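Local coordinates for beta-fructofuranosidase, insoluble isoenzyme CWINV1 (Arabidopsis thaliana, PDB 2OXB), which hydrolyses sucrose and 1-kestose, and less readily neokestose and levan, at their terminal non-reducing beta-fructofuranoside units in the plant cell wall, at residues Q366-V371 with R476-H481; G76-S81 with T95-K100. The protein carries 1 engineered substitution. All coordinates share one frame; numbering follows the deposited sequence.

Interaction 1 (Q366-V371 with R476-H481); sequences QADVEV and RALIDH
Val369 and Ala477 face each other as a hydrogen-bonded pair where strands 367-374 and 473-480 run antiparallel in a six-stranded sheet of the C-terminal beta-sandwich of this GH32 enzyme. Backbone bonds set the register: Val369 N gives a nearly straight bond to Ala477 O (2.6 Å, 173°), Ala477 N returns one to Val369 O, and Ile479 N donates to Ala367 O. Apolar contacts lie on the face of Val369 and Ala477, whose CB atoms are 3.5 Å apart. Val369 CG2, turned toward the partner strand by lying anti to the carbonyl carbon, reaches Ile479 CG1 at 3.4 Å; strand 406-415 packs here through Leu411, Val413 and Leu414. Asp368 and Arg476 share the other face. Their carboxylate and guanidinium planes are 15° apart but offset, so Arg476 NE to Asp368 OD1 and Arg476 NH2 to Asp368 OD2 (3.0 Å) make a salt bridge of weak, bent hydrogen bonds. Asp368 OD2 also pairs with Arg339, and Arg476 makes a cation-pi contact with Trp330. Where 366-371 begins and 476-481 finishes, Gln366 NE2 is bound to Met531 O, while His481 NE2 donates along a lone pair of Gln366 OE1, which lies close to the imidazole plane (2.9 Å, 165°).

Interaction 2 (G76-S81 with T95-K100); sequences GCWSGS and TGIDPK. With FRU (beta-D-fructofuranose), chain B.
Thr95, Ile97 and Trp78 lose the most surface where strands 77-81 and 93-97 pair as a beta hairpin of the N-terminal five-bladed beta-propeller. Thr95 works mainly through its backbone: its O accepts from Trp78 N at 2.8 Å, and its N donates weakly to Ser79 O. Its CB packs against Trp78 CB, while OG1 bonds to Asp145 N and Gln105 OE1. Ile97 N reaches back to Gly76 O at 3.3 Å, and the side chain extends across one face of the indole. Its CD1 sits over the five-membered ring of Trp78, 3.6 Å from the centroid and 10° off the normal, a CH-pi contact. With CG anti to the carbonyl carbon (chi1 -71°), the indole stands between this methyl and fructose O6, which lies toward the rim of the other face. An alanine at Trp78 would probably leave Ile97 CD1 without its aromatic partner and open a gap beside the fructose. Ser79, like Trp78 a substrate-binding residue, bonds through OG to Asp19 OD2, an active-site carboxylate. In this enzyme, engineered at Gln199, the chemistry implies a site wall whose isoleucine-backed aromatic face takes the O6 side of fructose while the Ser79 hydroxyl lies by O4; natural binding may differ.

The two contacts lie in different domains, on opposite sides of the chain's centre. Their centres are about 37 Å apart and their nearest atoms about 24 Å. Interaction 2 comes first along the chain and closes before interaction 1 opens. It joins neighbouring strands of one four-stranded propeller sheet, only 14 residues apart at the closest ends. Interaction 1 spans 105 residues and brings together adjacent central strands of the six-stranded sheet in the C-terminal domain. Both pairings are antiparallel, but their settings differ: strand 77-81 is outermost in its sheet and carries substrate-binding residues, so interaction 2 shapes the site directly, whereas interaction 1 holds together the middle of a sheet in the other domain, away from the annotated sites.

Interaction 1 (Q366-V371 with R476-H481)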
loop_
_atom_site.group_PDB
_atom_site.type_symbol
_atom_site.label_atom_id
_atom_site.label_comp_id
_atom_site.label_asym_id
_atom_site.label_seq_id
_atom_site.Cartn_x
_atom_site.Cartn_y
_atom_site.Cartn_z
ATOM N N GLN A 366 4.378 20.192 0.069
ATOM C CA GLN A 366 5.410 19.171 -0.118
ATOM C C GLN A 366 6.204 18.958 1.168
ATOM O O GLN A 366 7.423 19.097 1.185
ATOM C CB GLN A 366 6.344 19.610 -1.246
ATOM C CG GLN A 366 7.123 18.472 -1.905
ATOM C CD GLN A 366 7.998 18.955 -3.059
ATOM O OE1 GLN A 366 7.495 19.495 -4.045
ATOM N NE2 GLN A 366 9.311 18.760 -2.934
ATOM N N ALA A 367 5.503 18.587 2.234
ATOM C CA ALA A 367 6.136 18.412 3.533
ATOM C C ALA A 367 5.752 17.164 4.320
ATOM O O ALA A 367 4.888 16.395 3.926
ATOM C CB ALA A 367 5.863 19.655 4.389
ATOM N N ASP A 368 6.408 16.994 5.460
ATOM C CA ASP A 368 6.162 15.871 6.352
ATOM C C ASP A 368 5.512 16.435 7.612
ATOM O O ASP A 368 6.147 17.182 8.372
ATOM C CB ASP A 368 7.489 15.202 6.715
ATOM C CG ASP A 368 7.302 13.904 7.481
ATOM O OD1 ASP A 368 6.395 13.833 8.338
ATOM O OD2 ASP A 368 8.076 12.953 7.246
ATOM N N VAL A 369 4.246 16.094 7.838
ATOM C CA VAL A 369 3.561 16.591 9.025
ATOM C C VAL A 369 3.608 15.533 10.105
ATOM O O VAL A 369 3.752 14.356 9.813
ATOM C CB VAL A 369 2.083 16.924 8.752
ATOM C CG1 VAL A 369 1.532 17.762 9.906
ATOM C CG2 VAL A 369 1.940 17.644 7.424
ATOM N N GLU A 370 3.483 15.950 11.354
ATOM C CA GLU A 370 3.516 14.998 12.452
ATOM C C GLU A 370 3.036 15.686 13.741
ATOM O O GLU A 370 3.625 16.666 14.193
ATOM C CB GLU A 370 4.942 14.442 12.591
ATOM C CG GLU A 370 5.057 13.205 13.455
ATOM C CD GLU A 370 6.415 12.529 13.345
ATOM O OE1 GLU A 370 6.887 12.328 12.202
ATOM O OE2 GLU A 370 7.013 12.184 14.396
ATOM N N VAL A 371 1.948 15.178 14.314
ATOM C CA VAL A 371 1.364 15.756 15.529
ATOM C C VAL A 371 1.206 14.713 16.633
ATOM O O VAL A 371 1.170 13.506 16.379
ATOM C CB VAL A 371 -0.054 16.347 15.252
ATOM C CG1 VAL A 371 -0.444 17.326 16.344
ATOM C CG2 VAL A 371 -0.096 17.006 13.886
ATOM N N ARG A 476 0.687 11.199 11.413
ATOM C CA ARG A 476 1.689 11.753 10.535
ATOM C C ARG A 476 1.043 12.023 9.201
ATOM O O ARG A 476 0.028 11.428 8.873
ATOM C CB ARG A 476 2.839 10.771 10.383
ATOM C CG ARG A 476 3.954 11.278 9.531
ATOM C CD ARG A 476 5.116 10.338 9.622
ATOM N NE ARG A 476 6.027 10.529 8.515
ATOM C CZ ARG A 476 7.035 9.719 8.247
ATOM N NH1 ARG A 476 7.263 8.662 9.013
ATOM N NH2 ARG A 476 7.802 9.963 7.195
ATOM N N ALA A 477 1.627 12.927 8.431
ATOM C CA ALA A 477 1.067 13.249 7.138
ATOM C C ALA A 477 2.135 13.565 6.110
ATOM O O ALA A 477 2.813 14.576 6.211
ATOM C CB ALA A 477 0.130 14.427 7.274
ATOM N N LEU A 478 2.306 12.684 5.135
ATOM C CA LEU A 478 3.257 12.943 4.073
ATOM C C LEU A 478 2.482 13.885 3.175
ATOM O O LEU A 478 1.319 13.613 2.858
ATOM C CB LEU A 478 3.552 11.680 3.283
ATOM C CG LEU A 478 4.530 10.634 3.803
ATOM C CD1 LEU A 478 5.908 11.261 3.952
ATOM C CD2 LEU A 478 4.026 10.071 5.113
ATOM N N ILE A 479 3.098 14.989 2.764
ATOM C CA ILE A 479 2.407 15.943 1.898
ATOM C C ILE A 479 3.097 16.119 0.544
ATOM O O ILE A 479 4.223 16.599 0.472
ATOM C CB ILE A 479 2.300 17.331 2.569
ATOM C CG1 ILE A 479 1.909 17.176 4.043
ATOM C CG2 ILE A 479 1.269 18.181 1.837
ATOM C CD1 ILE A 479 0.647 16.365 4.279
ATOM N N ASP A 480 2.426 15.748 -0.538
ATOM C CA ASP A 480 3.058 15.913 -1.839
ATOM C C ASP A 480 2.126 16.298 -2.999
ATOM O O ASP A 480 2.036 15.594 -4.009
ATOM C CB ASP A 480 3.840 14.652 -2.200
ATOM C CG ASP A 480 4.975 14.939 -3.161
ATOM O OD1 ASP A 480 4.846 15.912 -3.935
ATOM O OD2 ASP A 480 5.985 14.198 -3.156
ATOM N N HIS A 481 1.439 17.424 -2.845
ATOM C CA HIS A 481 0.541 17.925 -3.878
ATOM C C HIS A 481 -0.649 16.991 -4.053
ATOM O O HIS A 481 -1.448 16.816 -3.130
ATOM C CB HIS A 481 1.316 18.079 -5.198
ATOM C CG HIS A 481 2.620 18.806 -5.047
ATOM N ND1 HIS A 481 2.699 20.173 -4.884
ATOM C CD2 HIS A 481 3.894 18.349 -4.977
ATOM C CE1 HIS A 481 3.962 20.525 -4.719
ATOM N NE2 HIS A 481 4.708 19.438 -4.771
#

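Interaction 2 (G76-S81 with T95-K100)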
loop_
_atom_site.group_PDB
_atom_site.type_symbol
_atom_site.label_atom_id
_atom_site.label_comp_id
_atom_site.label_asym_id
_atom_site.label_seq_id
_atom_site.Cartn_x
_atom_site.Cartn_y
_atom_site.Cartn_z
ATOM N N GLY A 76 0.634 -9.274 -23.948
ATOM C CA GLY A 76 0.752 -8.483 -22.738
ATOM C C GLY A 76 1.739 -9.011 -21.722
ATOM O O GLY A 76 2.001 -10.209 -21.642
ATOM N N CYS A 77 2.304 -8.103 -20.946
ATOM C CA CYS A 77 3.246 -8.496 -19.918
ATOM C C CYS A 77 2.701 -8.033 -18.589
ATOM O O CYS A 77 3.011 -6.933 -18.121
ATOM C CB CYS A 77 4.621 -7.880 -20.165
ATOM S SG CYS A 77 5.676 -8.868 -21.200
ATOM N N TRP A 78 1.878 -8.898 -17.999
ATOM C CA TRP A 78 1.229 -8.642 -16.724
ATOM C C TRP A 78 2.151 -8.748 -15.499
ATOM O O TRP A 78 3.296 -9.194 -15.589
ATOM C CB TRP A 78 0.008 -9.573 -16.590
ATOM C CG TRP A 78 -1.138 -9.188 -17.518
ATOM C CD1 TRP A 78 -1.067 -8.387 -18.632
ATOM C CD2 TRP A 78 -2.521 -9.549 -17.382
ATOM N NE1 TRP A 78 -2.319 -8.225 -19.186
ATOM C CE2 TRP A 78 -3.227 -8.927 -18.442
ATOM C CE3 TRP A 78 -3.232 -10.332 -16.467
ATOM C CZ2 TRP A 78 -4.601 -9.067 -18.609
ATOM C CZ3 TRP A 78 -4.608 -10.468 -16.633
ATOM C CH2 TRP A 78 -5.276 -9.837 -17.698
ATOM N N SER A 79 1.622 -8.302 -14.360
ATOM C CA SER A 79 2.316 -8.294 -13.075
ATOM C C SER A 79 3.032 -9.604 -12.756
ATOM O O SER A 79 2.618 -10.677 -13.184
ATOM C CB SER A 79 1.319 -7.982 -11.961
ATOM O OG SER A 79 0.392 -7.009 -12.392
ATOM N N GLY A 80 4.113 -9.493 -11.990
ATOM C CA GLY A 80 4.890 -10.654 -11.606
ATOM C C GLY A 80 5.650 -10.345 -10.334
ATOM O O GLY A 80 5.327 -9.377 -9.638
ATOM N N SER A 81 6.662 -11.157 -10.041
ATOM C CA SER A 81 7.472 -10.994 -8.843
ATOM C C SER A 81 8.850 -11.612 -9.035
ATOM O O SER A 81 9.085 -12.369 -9.990
ATOM C CB SER A 81 6.790 -11.653 -7.642
ATOM O OG SER A 81 5.720 -10.852 -7.141
ATOM N N THR A 95 3.022 -13.076 -15.546
ATOM C CA THR A 95 1.895 -13.551 -16.340
ATOM C C THR A 95 1.862 -12.904 -17.719
ATOM O O THR A 95 1.658 -11.700 -17.843
ATOM C CB THR A 95 0.532 -13.214 -15.654
ATOM O OG1 THR A 95 0.559 -13.608 -14.276
ATOM C CG2 THR A 95 -0.623 -13.941 -16.361
ATOM N N GLY A 96 2.055 -13.709 -18.757
ATOM C CA GLY A 96 1.996 -13.191 -20.111
ATOM C C GLY A 96 0.701 -13.642 -20.775
ATOM O O GLY A 96 0.041 -14.568 -20.305
ATOM N N ILE A 97 0.320 -12.995 -21.867
ATOM C CA ILE A 97 -0.899 -13.380 -22.565
ATOM C C ILE A 97 -0.472 -13.931 -23.921
ATOM O O ILE A 97 0.076 -13.193 -24.742
ATOM C CB ILE A 97 -1.836 -12.163 -22.781
ATOM C CG1 ILE A 97 -1.772 -11.219 -21.577
ATOM C CG2 ILE A 97 -3.270 -12.643 -23.004
ATOM C CD1 ILE A 97 -2.152 -11.876 -20.248
ATOM N N ASP A 98 -0.709 -15.223 -24.151
ATOM C CA ASP A 98 -0.328 -15.857 -25.413
ATOM C C ASP A 98 -1.254 -15.483 -26.584
ATOM O O ASP A 98 -2.286 -14.825 -26.384
ATOM C CB ASP A 98 -0.268 -17.380 -25.251
ATOM C CG ASP A 98 -1.564 -17.976 -24.737
ATOM O OD1 ASP A 98 -2.652 -17.494 -25.112
ATOM O OD2 ASP A 98 -1.476 -18.948 -23.961
ATOM N N PRO A 99 -0.902 -15.907 -27.817
ATOM C CA PRO A 99 -1.706 -15.594 -29.003
ATOM C C PRO A 99 -3.195 -15.861 -28.959
ATOM O O PRO A 99 -3.938 -15.367 -29.801
ATOM C CB PRO A 99 -0.995 -16.358 -30.118
ATOM C CG PRO A 99 -0.275 -17.441 -29.409
ATOM C CD PRO A 99 0.242 -16.758 -28.184
ATOM N N LYS A 100 -3.643 -16.642 -27.990
ATOM C CA LYS A 100 -5.068 -16.907 -27.884
ATOM C C LYS A 100 -5.561 -16.386 -26.551
ATOM O O LYS A 100 -6.202 -17.104 -25.788
ATOM C CB LYS A 100 -5.375 -18.408 -28.028
ATOM C CG LYS A 100 -4.703 -19.323 -27.011
ATOM C CD LYS A 100 -5.166 -20.787 -27.190
ATOM C CE LYS A 100 -4.293 -21.785 -26.399
ATOM N NZ LYS A 100 -4.734 -23.213 -26.542
HETATM C C1 FRU B . -4.311 -5.052 -11.001
HETATM C C2 FRU B . -4.347 -5.788 -12.347
HETATM C C3 FRU B . -3.644 -7.156 -12.253
HETATM C C4 FRU B . -3.062 -7.352 -13.623
HETATM C C5 FRU B . -2.766 -5.910 -14.035
HETATM C C6 FRU B . -3.110 -5.599 -15.478
HETATM O O1 FRU B . -5.072 -5.731 -10.018
HETATM O O2 FRU B . -5.651 -5.973 -13.011
HETATM O O3 FRU B . -4.525 -8.228 -11.926
HETATM O O4 FRU B . -1.870 -8.143 -13.591
HETATM O O5 FRU B . -3.549 -5.046 -13.225
HETATM O O6 FRU B . -2.176 -6.265 -16.309
#